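Local coordinates for putative baseplate protein (Unidentified phage, PDB 2FSD) that probably recognises a receptor on the Lactococcus lactis cell surface, as the head domain of the phage receptor-binding protein, at residues W36-R41 against I50-I55; I60-N65 against I133-S138; G81-A86 against S116-G121; F94-T99 against S109-S114; F100-N105 against N129-S134. All blocks are in the same frame, centred on the assembly; numbering follows the deposited sequence.

Interaction 1: residues W36-R41 against I50-I55; sequences WTDLNR and ILQARI
Arg54 reaches the Trp36 indole because its CG stands between the backbone N and carbonyl carbon (chi1 87°) and its chain then folds back at chi3 (-61°), while Trp36 CG leans to the side of its own backbone N. The guanidinium lies almost flat on the five-membered ring, the planes 26° apart and Arg54 CZ 4.0 Å from that ring's centroid, a cation-pi stack. Just behind it, Arg54 CD sits above the benzo ring, 3.5 Å from its centroid. The stack buries Arg54 NE, which finds no polar partner. The Gln52 side chain covers the opposite face of the indole, and Arg63 adds a second cation-pi contact. These side chains decorate a beta hairpin, strand 34-41 against strand 50-56, in the barrel of the head domain. Its antiparallel pairing comes from Thr37 and Ala53, with Ala53 N to Thr37 O at 2.8 Å, followed by Leu39 N to Leu51 O at 2.9 Å. Leu39 turns inward, its CB meeting Leu51 CD2 at 3.8 Å and its CD1 meeting Ala53 CB at the same distance. On the outer side a water accepts a hydrogen bond from Leu51 N (2.9 Å to the water O) and lies close to Asp38 OD1; its link to Arg41 NH2 is weak, and the main partner of that guanidinium is Thr48 O.

Interaction 2: residues I60-N65 against I133-S138; sequences IYVRGN and ISFALS
Strands 60-65 and 133-138 run antiparallel in regular register, Val62 and Leu137 forming one hydrogen-bonded pair and Gly64 and Phe135 the next, with N to O distances of 2.8 Å for both Val62 N to Leu137 O and Leu137 N to Val62 O. Phe135 sets CG between its backbone N and carbonyl carbon (chi1 68°), which lays the ring over the neighbouring strand. Gly64 N lies above the ring centre, and Gly64 CA makes a CH-pi contact 4.1 Å from the centroid; the glycine, having no side chain, lets the ring lie directly against the backbone. Val62 and Leu137 point the same way, side by side into the interior of the antiparallel barrel, where Val62 CG2 and Leu137 CD1 are tightly packed at 3.4 Å. Val62 CG1 also touches the Phe135 ring at CE1, 4.1 Å away. The other face of the sheet carries Tyr61, Arg63, Ala136 and Ser138. There Ser138 CB approaches Tyr61 CD1 to 3.4 Å. Strand 133-138 also contributes to the contact with the second subunit of this assembly: Ala136 N bonds to Ser97 OG of that subunit, and Leu137 and Ser138 pair with one of its strands, continuing the sheet across the interface.

Interaction 3: residues G81-A86 against S116-G121; sequences GTFPPA and SGIAVG
Phe83 and Ile118 converge on the inside of the antiparallel barrel, just where strand 77-82 ends alongside strand 117-121. The phenyl ring comes from the loop that follows strand 77-82. Its CG stands beside the backbone N (chi1 -61°), which swings the ring back towards the strand partner. CE2 rests 3.7 Å from Gly117 CA, obliquely to the ring plane, and CD2 lies only slightly further from the same carbon. The far ring atom, CZ, comes to 4.4 Å from Ile118 CG1, a looser apolar touch. A side chain at Gly117 would run into Gly81 O across the strand pair, and its positive phi (125°) belongs to a region of backbone conformation that few residues other than glycine occupy. Together Phe83 and Ile118 join the hydrophobic filling of the barrel: both also touch Leu39, Val62 and Met113, and Phe83 in addition packs on Ile60 and Leu91. Thr82 turns to the other side of the chain, where its CG2 meets Ser116 O at 3.6 Å. The two backbones are tied together at one antiparallel hydrogen-bonded pair, Gly81 with Ile118. Gly81 N donates to Ile118 O at 3.1 Å. In return Ile118 N approaches Gly81 O at 3.0 Å from well above the carbonyl plane, 44° out of it.

Interaction 4: residues F94-T99 against S109-S114; sequences FDSSGT and SLINMS
Asp95 reaches across the beta hairpin made by strands 94-102 and 105-114, on the face of the sheet it shares with Ser97, Leu110 and Asn112. Its CB passes 3.8 Å from Ile111 O, the same oxygen that the Asp95 CA-H approaches. From there CG, set beside the backbone N, comes to 3.9 Å from Leu110 CD2. The carboxylate then divides its contacts. OD2 lies against both methyls of Leu110, whereas OD1 comes to 3.4 Å from Asn112 ND2, at an angle too poor for a hydrogen bond; the carboxylate and amide planes are 58° apart. Beneath these side chains, hydrogen-bonded pairs alternate along the ladder: Phe94 with Met113, Ser96 with Ile111 and Gly98 with Ser109. The closest of these bonds is Ile111 N to Ser96 O, 2.6 Å and nearly straight. On the opposite face Met113 CG packs over the Phe94 ring, 4.2 Å from CE2, and Ile111 CG1 lies 3.7 Å from Gly98 N. The hairpin also takes part in the contact with the second subunit of this assembly, where Phe94 stacks on Phe94 of the second subunit and backbone bonds run from Asp95 to that chain. Ser97 OG, engaged by Ala136 N of the second subunit, also takes a bond from a water that donates to Ser109 O as well, its O 3.2 Å from each.

Interaction 5: residues F100-N105 against N129-S134; sequences FYSHGN and NGKTIS
Mixed polar and apolar packing joins Phe100, Tyr101 and Ser102 to Lys131, Thr132 and Ile133 where strand 94-102 and strand 132-140 meet at one end of the barrel, far from the centre of the chain. Antiparallel pairing is marked by Thr132 N, which donates to a lone pair of Tyr101 O in the carbonyl plane at 3.0 Å. Phe100 lies on the inner face, where its CD1 touches both Ile133 CG2 and Lys131 CB at 3.6 Å. Phe100 and Ile133 run side by side, whereas the lysine chain crosses the aromatic side chain at about a right angle. A bend at chi2 (-60°) then carries the rest of Lys131 past the phenylalanine towards Ser102, and NZ donates to Ser102 OG at 2.9 Å. The aliphatic part of the lysine thus runs against the phenylalanine side chain, CB obliquely near CD1, while its ammonium is held by a neutral hydroxyl. Tyr101 lies on the other face beside Thr132, whose OG1 sits in the plane of the ring at its edge, 3.5 Å from CD2. Further along, the Tyr101 OH receives a weak bond from Gly104 N. Ser102 and Asn105 are linked by backbone hydrogen bonds in both directions, and His103 and Gly104 between them have positive phi: a type I' turn, characteristic of tight two-residue beta hairpins, here joining strands 94-102 and 105-114.

All five contacts belong to one antiparallel barrel. Interaction 1, the first along the chain, is a local hairpin. It adjoins interaction 2 through strands 50-56 and 59-68 and interaction 3 through strands 34-41 and 77-82, centres about 9 Å away in each case. Interaction 2 joins residues 68 apart in sequence, and interactions 3 and 4 fall within the span it encloses. Interactions 2 and 5 share strand 132-140, whereas 4 and 5 share strand 94-102. Interactions 1 and 4 lie on opposite sides of the chain's centre, about 16 Å between centres. Interactions 2 and 4 both reach the second subunit, so the same strands build the barrel and the contact with the second subunit of this assembly.

Interaction 1: residues W36-R41 against I50-I55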
# COMPACT_ATOMS: atom_id res chain seq x y z
N TRP A 36 -4.68 -3.08 -19.64
CA TRP A 36 -4.80 -1.84 -18.91
C TRP A 36 -6.08 -1.13 -19.35
O TRP A 36 -6.31 -0.92 -20.55
CB TRP A 36 -3.59 -0.95 -19.17
CG TRP A 36 -2.33 -1.25 -18.37
CD1 TRP A 36 -1.07 -1.43 -18.87
CD2 TRP A 36 -2.21 -1.36 -16.94
NE1 TRP A 36 -0.18 -1.65 -17.86
CE2 TRP A 36 -0.84 -1.62 -16.66
CE3 TRP A 36 -3.11 -1.26 -15.87
CZ2 TRP A 36 -0.36 -1.79 -15.35
CZ3 TRP A 36 -2.64 -1.43 -14.57
CH2 TRP A 36 -1.27 -1.70 -14.33
N THR A 37 -6.92 -0.80 -18.36
CA THR A 37 -8.22 -0.19 -18.57
C THR A 37 -8.39 0.91 -17.53
O THR A 37 -8.08 0.71 -16.36
CB THR A 37 -9.34 -1.22 -18.37
OG1 THR A 37 -9.09 -2.37 -19.18
CG2 THR A 37 -10.71 -0.64 -18.71
N ASP A 38 -8.87 2.08 -17.97
CA ASP A 38 -9.20 3.17 -17.07
C ASP A 38 -10.39 2.79 -16.18
O ASP A 38 -11.39 2.25 -16.66
CB ASP A 38 -9.57 4.44 -17.85
CG ASP A 38 -8.42 4.99 -18.67
OD1 ASP A 38 -7.25 4.97 -18.19
OD2 ASP A 38 -8.69 5.44 -19.80
N LEU A 39 -10.29 3.08 -14.89
CA LEU A 39 -11.44 2.94 -14.02
C LEU A 39 -12.36 4.12 -14.30
O LEU A 39 -11.92 5.14 -14.85
CB LEU A 39 -11.05 2.95 -12.55
CG LEU A 39 -10.52 1.64 -11.96
CD1 LEU A 39 -9.21 1.25 -12.63
CD2 LEU A 39 -10.34 1.80 -10.45
N ASN A 40 -13.63 3.96 -13.95
CA ASN A 40 -14.59 5.06 -13.92
C ASN A 40 -14.39 5.81 -12.61
O ASN A 40 -14.36 5.19 -11.55
CB ASN A 40 -16.03 4.54 -14.05
CG ASN A 40 -16.22 3.65 -15.29
OD1 ASN A 40 -15.79 4.00 -16.38
ND2 ASN A 40 -16.84 2.48 -15.11
N ARG A 41 -14.23 7.12 -12.69
CA ARG A 41 -14.00 7.94 -11.51
C ARG A 41 -15.31 8.40 -10.86
O ARG A 41 -16.25 8.83 -11.55
CB ARG A 41 -13.15 9.16 -11.84
CG ARG A 41 -11.73 8.81 -12.28
CD ARG A 41 -11.23 9.85 -13.23
NE ARG A 41 -9.94 9.50 -13.83
CZ ARG A 41 -8.77 10.06 -13.52
NH1 ARG A 41 -8.67 10.98 -12.58
NH2 ARG A 41 -7.67 9.69 -14.17
N ILE A 50 -3.76 9.40 -13.89
CA ILE A 50 -4.16 8.13 -14.52
C ILE A 50 -4.56 7.09 -13.47
O ILE A 50 -3.89 6.92 -12.46
CB ILE A 50 -3.08 7.63 -15.52
CG1 ILE A 50 -2.93 8.65 -16.66
CG2 ILE A 50 -3.44 6.27 -16.11
CD1 ILE A 50 -1.89 8.28 -17.70
N LEU A 51 -5.69 6.42 -13.72
CA LEU A 51 -6.26 5.43 -12.82
C LEU A 51 -6.74 4.26 -13.64
O LEU A 51 -7.72 4.37 -14.38
CB LEU A 51 -7.44 6.01 -12.03
CG LEU A 51 -8.15 5.03 -11.10
CD1 LEU A 51 -7.22 4.47 -10.00
CD2 LEU A 51 -9.40 5.68 -10.50
N GLN A 52 -6.03 3.15 -13.54
CA GLN A 52 -6.28 2.00 -14.39
C GLN A 52 -5.94 0.66 -13.71
O GLN A 52 -5.21 0.61 -12.72
CB GLN A 52 -5.50 2.17 -15.70
CG GLN A 52 -4.05 2.58 -15.50
CD GLN A 52 -3.24 2.60 -16.77
OE1 GLN A 52 -3.74 2.33 -17.85
NE2 GLN A 52 -1.97 2.92 -16.64
N ALA A 53 -6.51 -0.40 -14.26
CA ALA A 53 -6.30 -1.75 -13.76
C ALA A 53 -6.18 -2.77 -14.92
O ALA A 53 -6.65 -2.51 -16.05
CB ALA A 53 -7.42 -2.14 -12.81
N ARG A 54 -5.53 -3.90 -14.64
CA ARG A 54 -5.34 -4.99 -15.61
C ARG A 54 -5.37 -6.34 -14.88
O ARG A 54 -5.11 -6.42 -13.67
CB ARG A 54 -4.01 -4.82 -16.35
CG ARG A 54 -2.84 -5.45 -15.63
CD ARG A 54 -1.49 -5.00 -16.14
NE ARG A 54 -1.26 -5.33 -17.53
CZ ARG A 54 -0.08 -5.28 -18.15
NH1 ARG A 54 1.03 -4.93 -17.51
NH2 ARG A 54 -0.00 -5.59 -19.43
N ILE A 55 -5.67 -7.41 -15.61
CA ILE A 55 -5.61 -8.77 -15.06
C ILE A 55 -4.70 -9.61 -15.94
O ILE A 55 -4.93 -9.74 -17.15
CB ILE A 55 -7.00 -9.43 -14.97
CG1 ILE A 55 -7.89 -8.65 -13.99
CG2 ILE A 55 -6.89 -10.91 -14.51
CD1 ILE A 55 -9.35 -9.01 -14.06
O HOH W 1 -7.03 7.03 -16.22
O HOH W 2 -10.03 6.67 -14.82

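Interaction 2: residues I60-N65 against I133-S138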
# COMPACT_ATOMS: atom_id res chain seq x y z
N ILE A 60 -4.92 -9.28 -10.37
CA ILE A 60 -5.29 -7.93 -10.74
C ILE A 60 -4.23 -6.95 -10.22
O ILE A 60 -3.75 -7.07 -9.09
CB ILE A 60 -6.71 -7.58 -10.23
CG1 ILE A 60 -7.18 -6.24 -10.83
CG2 ILE A 60 -6.77 -7.53 -8.70
CD1 ILE A 60 -8.63 -5.91 -10.55
N TYR A 61 -3.87 -5.99 -11.07
CA TYR A 61 -2.97 -4.89 -10.76
C TYR A 61 -3.73 -3.59 -10.91
O TYR A 61 -4.42 -3.38 -11.90
CB TYR A 61 -1.77 -4.87 -11.72
CG TYR A 61 -0.98 -6.16 -11.74
CD1 TYR A 61 0.21 -6.27 -11.05
CD2 TYR A 61 -1.44 -7.27 -12.44
CE1 TYR A 61 0.93 -7.45 -11.04
CE2 TYR A 61 -0.73 -8.46 -12.43
CZ TYR A 61 0.45 -8.54 -11.72
OH TYR A 61 1.17 -9.70 -11.71
N VAL A 62 -3.59 -2.70 -9.93
CA VAL A 62 -4.22 -1.40 -9.99
C VAL A 62 -3.17 -0.34 -9.67
O VAL A 62 -2.37 -0.51 -8.75
CB VAL A 62 -5.41 -1.28 -9.02
CG1 VAL A 62 -6.31 -0.11 -9.41
CG2 VAL A 62 -6.22 -2.56 -8.97
N ARG A 63 -3.16 0.73 -10.45
CA ARG A 63 -2.27 1.86 -10.18
C ARG A 63 -2.96 3.20 -10.35
O ARG A 63 -3.85 3.35 -11.19
CB ARG A 63 -1.03 1.80 -11.06
CG ARG A 63 -1.32 1.68 -12.54
CD ARG A 63 -0.03 1.88 -13.32
NE ARG A 63 -0.22 1.65 -14.74
CZ ARG A 63 0.77 1.38 -15.59
NH1 ARG A 63 2.03 1.30 -15.17
NH2 ARG A 63 0.50 1.18 -16.87
N GLY A 64 -2.54 4.16 -9.54
CA GLY A 64 -2.99 5.53 -9.63
C GLY A 64 -1.77 6.42 -9.70
O GLY A 64 -0.77 6.19 -9.01
N ASN A 65 -1.85 7.42 -10.57
CA ASN A 65 -0.80 8.40 -10.70
C ASN A 65 -1.38 9.83 -10.75
O ASN A 65 -2.08 10.21 -11.69
CB ASN A 65 0.07 8.08 -11.92
CG ASN A 65 1.33 8.89 -11.96
OD1 ASN A 65 1.30 10.09 -12.20
ND2 ASN A 65 2.45 8.24 -11.69
N ILE A 133 -3.48 11.74 -5.52
CA ILE A 133 -2.96 10.46 -4.99
C ILE A 133 -2.25 9.59 -6.04
O ILE A 133 -2.63 9.54 -7.21
CB ILE A 133 -4.08 9.63 -4.26
CG1 ILE A 133 -5.20 9.23 -5.23
CG2 ILE A 133 -4.64 10.43 -3.09
CD1 ILE A 133 -6.13 8.18 -4.67
N SER A 134 -1.20 8.92 -5.59
CA SER A 134 -0.48 7.92 -6.35
C SER A 134 -0.36 6.65 -5.51
O SER A 134 -0.17 6.70 -4.28
CB SER A 134 0.93 8.43 -6.73
OG SER A 134 0.88 9.52 -7.64
N PHE A 135 -0.49 5.51 -6.19
CA PHE A 135 -0.38 4.21 -5.54
C PHE A 135 -0.21 3.11 -6.57
O PHE A 135 -0.43 3.32 -7.76
CB PHE A 135 -1.63 3.91 -4.68
CG PHE A 135 -2.88 3.70 -5.50
CD1 PHE A 135 -3.26 2.42 -5.89
CD2 PHE A 135 -3.67 4.78 -5.87
CE1 PHE A 135 -4.41 2.21 -6.65
CE2 PHE A 135 -4.82 4.59 -6.62
CZ PHE A 135 -5.19 3.31 -7.02
N ALA A 136 0.18 1.93 -6.09
CA ALA A 136 0.17 0.72 -6.89
C ALA A 136 -0.12 -0.49 -6.01
O ALA A 136 0.40 -0.63 -4.89
CB ALA A 136 1.48 0.55 -7.65
N LEU A 137 -0.98 -1.37 -6.49
CA LEU A 137 -1.30 -2.57 -5.74
C LEU A 137 -1.62 -3.73 -6.66
O LEU A 137 -1.84 -3.55 -7.85
CB LEU A 137 -2.44 -2.30 -4.75
CG LEU A 137 -3.78 -1.79 -5.26
CD1 LEU A 137 -4.61 -2.88 -5.96
CD2 LEU A 137 -4.55 -1.20 -4.09
N SER A 138 -1.60 -4.92 -6.07
CA SER A 138 -1.95 -6.14 -6.79
C SER A 138 -2.20 -7.31 -5.82
O SER A 138 -1.62 -7.37 -4.74
CB SER A 138 -0.86 -6.52 -7.79
OG SER A 138 0.33 -6.92 -7.15

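Interaction 3: residues G81-A86 against S116-G121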
# COMPACT_ATOMS: atom_id res chain seq x y z
N GLY A 81 -12.59 5.58 -7.63
CA GLY A 81 -12.99 4.94 -8.89
C GLY A 81 -13.72 3.63 -8.72
O GLY A 81 -13.82 3.11 -7.61
N THR A 82 -14.27 3.13 -9.82
CA THR A 82 -14.92 1.82 -9.83
C THR A 82 -14.40 0.98 -11.01
O THR A 82 -13.99 1.52 -12.05
CB THR A 82 -16.49 1.92 -9.92
OG1 THR A 82 -16.87 2.72 -11.05
CG2 THR A 82 -17.09 2.52 -8.65
N PHE A 83 -14.43 -0.34 -10.86
CA PHE A 83 -13.98 -1.21 -11.95
C PHE A 83 -15.08 -1.38 -13.00
O PHE A 83 -16.26 -1.58 -12.65
CB PHE A 83 -13.55 -2.57 -11.42
CG PHE A 83 -12.40 -2.50 -10.45
CD1 PHE A 83 -11.10 -2.29 -10.92
CD2 PHE A 83 -12.61 -2.63 -9.07
CE1 PHE A 83 -10.03 -2.21 -10.04
CE2 PHE A 83 -11.54 -2.55 -8.18
CZ PHE A 83 -10.25 -2.34 -8.66
N PRO A 84 -14.73 -1.27 -14.30
CA PRO A 84 -15.68 -1.73 -15.32
C PRO A 84 -16.07 -3.20 -15.10
O PRO A 84 -15.27 -3.96 -14.54
CB PRO A 84 -14.90 -1.54 -16.62
CG PRO A 84 -13.93 -0.44 -16.32
CD PRO A 84 -13.51 -0.70 -14.91
N PRO A 85 -17.31 -3.58 -15.49
CA PRO A 85 -17.83 -4.96 -15.40
C PRO A 85 -16.98 -6.05 -16.06
O PRO A 85 -17.23 -7.22 -15.84
CB PRO A 85 -19.18 -4.88 -16.13
CG PRO A 85 -19.58 -3.50 -16.07
CD PRO A 85 -18.34 -2.65 -15.99
N ALA A 86 -16.02 -5.67 -16.89
CA ALA A 86 -15.10 -6.65 -17.46
C ALA A 86 -14.29 -7.35 -16.36
O ALA A 86 -14.00 -8.54 -16.49
CB ALA A 86 -14.17 -5.98 -18.48
N SER A 116 -15.93 -3.07 -4.72
CA SER A 116 -16.60 -1.78 -4.91
C SER A 116 -15.75 -0.71 -5.57
O SER A 116 -16.28 0.35 -5.94
CB SER A 116 -17.09 -1.25 -3.57
OG SER A 116 -17.90 -2.22 -2.95
N GLY A 117 -14.45 -0.97 -5.72
CA GLY A 117 -13.55 -0.06 -6.42
C GLY A 117 -12.37 0.36 -5.58
O GLY A 117 -11.86 -0.42 -4.77
N ILE A 118 -11.91 1.58 -5.84
CA ILE A 118 -10.82 2.21 -5.11
C ILE A 118 -11.39 3.40 -4.36
O ILE A 118 -12.21 4.14 -4.89
CB ILE A 118 -9.67 2.69 -6.07
CG1 ILE A 118 -9.03 1.51 -6.81
CG2 ILE A 118 -8.60 3.51 -5.30
CD1 ILE A 118 -8.20 0.60 -5.95
N ALA A 119 -10.99 3.55 -3.11
CA ALA A 119 -11.39 4.69 -2.28
C ALA A 119 -10.18 5.09 -1.44
O ALA A 119 -9.26 4.29 -1.23
CB ALA A 119 -12.59 4.32 -1.41
N VAL A 120 -10.16 6.33 -0.97
CA VAL A 120 -8.97 6.84 -0.29
C VAL A 120 -9.28 7.31 1.14
O VAL A 120 -10.28 7.97 1.38
CB VAL A 120 -8.23 7.90 -1.17
CG1 VAL A 120 -9.10 9.12 -1.46
CG2 VAL A 120 -6.90 8.29 -0.55
N GLY A 121 -8.42 6.92 2.08
CA GLY A 121 -8.55 7.26 3.49
C GLY A 121 -7.43 8.14 3.99
O GLY A 121 -6.36 8.19 3.39

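Interaction 4: residues F94-T99 against S109-S114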
# COMPACT_ATOMS: atom_id res chain seq x y z
N PHE A 94 -8.43 -5.32 0.50
CA PHE A 94 -7.40 -4.95 1.46
C PHE A 94 -7.16 -3.45 1.44
O PHE A 94 -7.47 -2.78 0.46
CB PHE A 94 -6.09 -5.73 1.21
CG PHE A 94 -5.54 -5.57 -0.18
CD1 PHE A 94 -4.69 -4.51 -0.48
CD2 PHE A 94 -5.85 -6.49 -1.17
CE1 PHE A 94 -4.16 -4.36 -1.76
CE2 PHE A 94 -5.33 -6.34 -2.45
CZ PHE A 94 -4.48 -5.28 -2.75
N ASP A 95 -6.63 -2.93 2.55
CA ASP A 95 -6.17 -1.56 2.62
C ASP A 95 -4.64 -1.55 2.50
O ASP A 95 -3.95 -2.34 3.16
CB ASP A 95 -6.60 -0.89 3.92
CG ASP A 95 -8.11 -0.61 4.00
OD1 ASP A 95 -8.85 -0.76 2.99
OD2 ASP A 95 -8.58 -0.23 5.09
N SER A 96 -4.12 -0.69 1.64
CA SER A 96 -2.67 -0.48 1.52
C SER A 96 -2.33 1.01 1.59
O SER A 96 -3.22 1.84 1.81
CB SER A 96 -2.11 -1.13 0.25
OG SER A 96 -2.73 -0.71 -0.95
N SER A 97 -1.05 1.33 1.48
CA SER A 97 -0.57 2.70 1.48
C SER A 97 -0.48 3.28 0.08
O SER A 97 -0.24 2.57 -0.91
CB SER A 97 0.83 2.76 2.09
OG SER A 97 0.82 2.31 3.42
N GLY A 98 -0.67 4.59 0.01
CA GLY A 98 -0.34 5.39 -1.15
C GLY A 98 0.23 6.69 -0.64
O GLY A 98 0.64 6.79 0.53
N THR A 99 0.23 7.71 -1.48
CA THR A 99 0.63 9.04 -1.05
C THR A 99 -0.46 10.08 -1.36
O THR A 99 -1.23 9.91 -2.29
CB THR A 99 1.96 9.46 -1.71
OG1 THR A 99 1.88 9.28 -3.13
CG2 THR A 99 3.10 8.64 -1.13
N SER A 109 -1.25 8.39 2.61
CA SER A 109 -2.66 8.07 2.35
C SER A 109 -2.89 6.58 2.58
O SER A 109 -1.96 5.78 2.56
CB SER A 109 -3.09 8.48 0.94
OG SER A 109 -2.63 7.59 -0.07
N LEU A 110 -4.16 6.24 2.81
CA LEU A 110 -4.61 4.86 2.85
C LEU A 110 -5.39 4.59 1.57
O LEU A 110 -6.20 5.41 1.15
CB LEU A 110 -5.50 4.64 4.09
CG LEU A 110 -6.17 3.28 4.25
CD1 LEU A 110 -6.29 2.92 5.71
CD2 LEU A 110 -7.56 3.26 3.59
N ILE A 111 -5.13 3.43 0.95
CA ILE A 111 -5.84 2.99 -0.26
C ILE A 111 -6.77 1.82 0.05
O ILE A 111 -6.33 0.76 0.48
CB ILE A 111 -4.86 2.56 -1.36
CG1 ILE A 111 -3.86 3.68 -1.68
CG2 ILE A 111 -5.64 2.14 -2.62
CD1 ILE A 111 -4.47 4.93 -2.36
N ASN A 112 -8.05 2.03 -0.19
CA ASN A 112 -9.08 1.01 0.05
C ASN A 112 -9.43 0.26 -1.26
O ASN A 112 -9.93 0.85 -2.22
CB ASN A 112 -10.33 1.70 0.65
CG ASN A 112 -11.35 0.72 1.17
OD1 ASN A 112 -11.78 -0.20 0.47
ND2 ASN A 112 -11.75 0.92 2.42
N MET A 113 -9.13 -1.04 -1.28
CA MET A 113 -9.40 -1.91 -2.43
C MET A 113 -10.52 -2.89 -2.08
O MET A 113 -10.52 -3.46 -0.99
CB MET A 113 -8.13 -2.67 -2.85
CG MET A 113 -8.34 -3.77 -3.87
SD MET A 113 -8.84 -3.21 -5.53
CE MET A 113 -9.25 -4.78 -6.28
N SER A 114 -11.48 -3.05 -2.99
CA SER A 114 -12.59 -3.99 -2.82
C SER A 114 -13.24 -4.27 -4.18
O SER A 114 -12.85 -3.67 -5.19
CB SER A 114 -13.62 -3.45 -1.83
OG SER A 114 -14.16 -2.22 -2.25
O HOH W 3 -1.52 3.82 5.05

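Interaction 5: residues F100-N105 against N129-S134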
# COMPACT_ATOMS: atom_id res chain seq x y z
N PHE A 100 -0.55 11.10 -0.50
CA PHE A 100 -1.20 12.36 -0.85
C PHE A 100 -0.09 13.31 -1.29
O PHE A 100 1.06 13.17 -0.86
CB PHE A 100 -1.93 13.01 0.34
CG PHE A 100 -3.16 12.28 0.80
CD1 PHE A 100 -4.32 12.27 0.04
CD2 PHE A 100 -3.18 11.64 2.04
CE1 PHE A 100 -5.47 11.62 0.49
CE2 PHE A 100 -4.32 10.99 2.50
CZ PHE A 100 -5.46 10.98 1.72
N TYR A 101 -0.45 14.27 -2.13
CA TYR A 101 0.50 15.24 -2.62
C TYR A 101 -0.13 16.59 -2.95
O TYR A 101 -1.10 16.66 -3.68
CB TYR A 101 1.20 14.72 -3.88
CG TYR A 101 2.08 15.79 -4.48
CD1 TYR A 101 3.33 16.05 -3.94
CD2 TYR A 101 1.62 16.59 -5.53
CE1 TYR A 101 4.12 17.03 -4.44
CE2 TYR A 101 2.42 17.61 -6.04
CZ TYR A 101 3.67 17.81 -5.49
OH TYR A 101 4.50 18.80 -5.98
N SER A 102 0.46 17.66 -2.42
CA SER A 102 0.22 19.02 -2.92
C SER A 102 1.41 19.88 -2.54
O SER A 102 2.10 19.60 -1.56
CB SER A 102 -1.06 19.63 -2.33
OG SER A 102 -0.85 20.06 -1.00
N HIS A 103 1.65 20.93 -3.33
CA HIS A 103 2.66 21.94 -3.01
C HIS A 103 4.00 21.34 -2.55
O HIS A 103 4.55 21.76 -1.55
CB HIS A 103 2.13 22.91 -1.95
CG HIS A 103 0.89 23.64 -2.38
ND1 HIS A 103 -0.20 23.80 -1.55
CD2 HIS A 103 0.55 24.22 -3.55
CE1 HIS A 103 -1.15 24.46 -2.19
NE2 HIS A 103 -0.71 24.73 -3.41
N GLY A 104 4.49 20.36 -3.30
CA GLY A 104 5.82 19.80 -3.08
C GLY A 104 5.96 19.00 -1.81
O GLY A 104 7.07 18.78 -1.34
N ASN A 105 4.83 18.56 -1.25
CA ASN A 105 4.82 17.82 0.02
C ASN A 105 4.01 16.53 -0.09
O ASN A 105 2.90 16.52 -0.62
CB ASN A 105 4.27 18.72 1.14
CG ASN A 105 5.21 19.91 1.46
OD1 ASN A 105 6.02 19.85 2.38
ND2 ASN A 105 5.10 20.98 0.68
N ASN A 129 -6.31 17.99 2.00
CA ASN A 129 -7.08 18.89 1.14
C ASN A 129 -6.28 19.24 -0.12
O ASN A 129 -5.10 19.49 -0.04
CB ASN A 129 -7.38 20.22 1.86
CG ASN A 129 -8.16 20.05 3.17
OD1 ASN A 129 -7.98 20.85 4.08
ND2 ASN A 129 -9.03 19.06 3.25
N GLY A 130 -6.95 19.31 -1.27
CA GLY A 130 -6.27 19.71 -2.50
C GLY A 130 -5.19 18.73 -2.92
O GLY A 130 -4.21 19.11 -3.56
N LYS A 131 -5.38 17.45 -2.59
CA LYS A 131 -4.35 16.45 -2.81
C LYS A 131 -4.58 15.66 -4.11
O LYS A 131 -5.71 15.53 -4.59
CB LYS A 131 -4.27 15.50 -1.61
CG LYS A 131 -4.03 16.20 -0.24
CD LYS A 131 -2.73 16.98 -0.21
CE LYS A 131 -2.50 17.66 1.11
NZ LYS A 131 -1.11 18.24 1.20
N THR A 132 -3.47 15.19 -4.70
CA THR A 132 -3.50 14.17 -5.75
C THR A 132 -2.98 12.90 -5.10
O THR A 132 -2.11 12.98 -4.23
CB THR A 132 -2.60 14.51 -6.98
OG1 THR A 132 -1.27 14.84 -6.52
CG2 THR A 132 -3.14 15.67 -7.78
N ILE A 133 -3.48 11.74 -5.52
CA ILE A 133 -2.96 10.46 -4.99
C ILE A 133 -2.25 9.59 -6.04
O ILE A 133 -2.63 9.54 -7.21
CB ILE A 133 -4.08 9.63 -4.26
CG1 ILE A 133 -5.20 9.23 -5.23
CG2 ILE A 133 -4.64 10.43 -3.09
CD1 ILE A 133 -6.13 8.18 -4.67
N SER A 134 -1.20 8.92 -5.59
CA SER A 134 -0.48 7.92 -6.35
C SER A 134 -0.36 6.65 -5.51
O SER A 134 -0.17 6.70 -4.28
CB SER A 134 0.93 8.43 -6.73
OG SER A 134 0.88 9.52 -7.64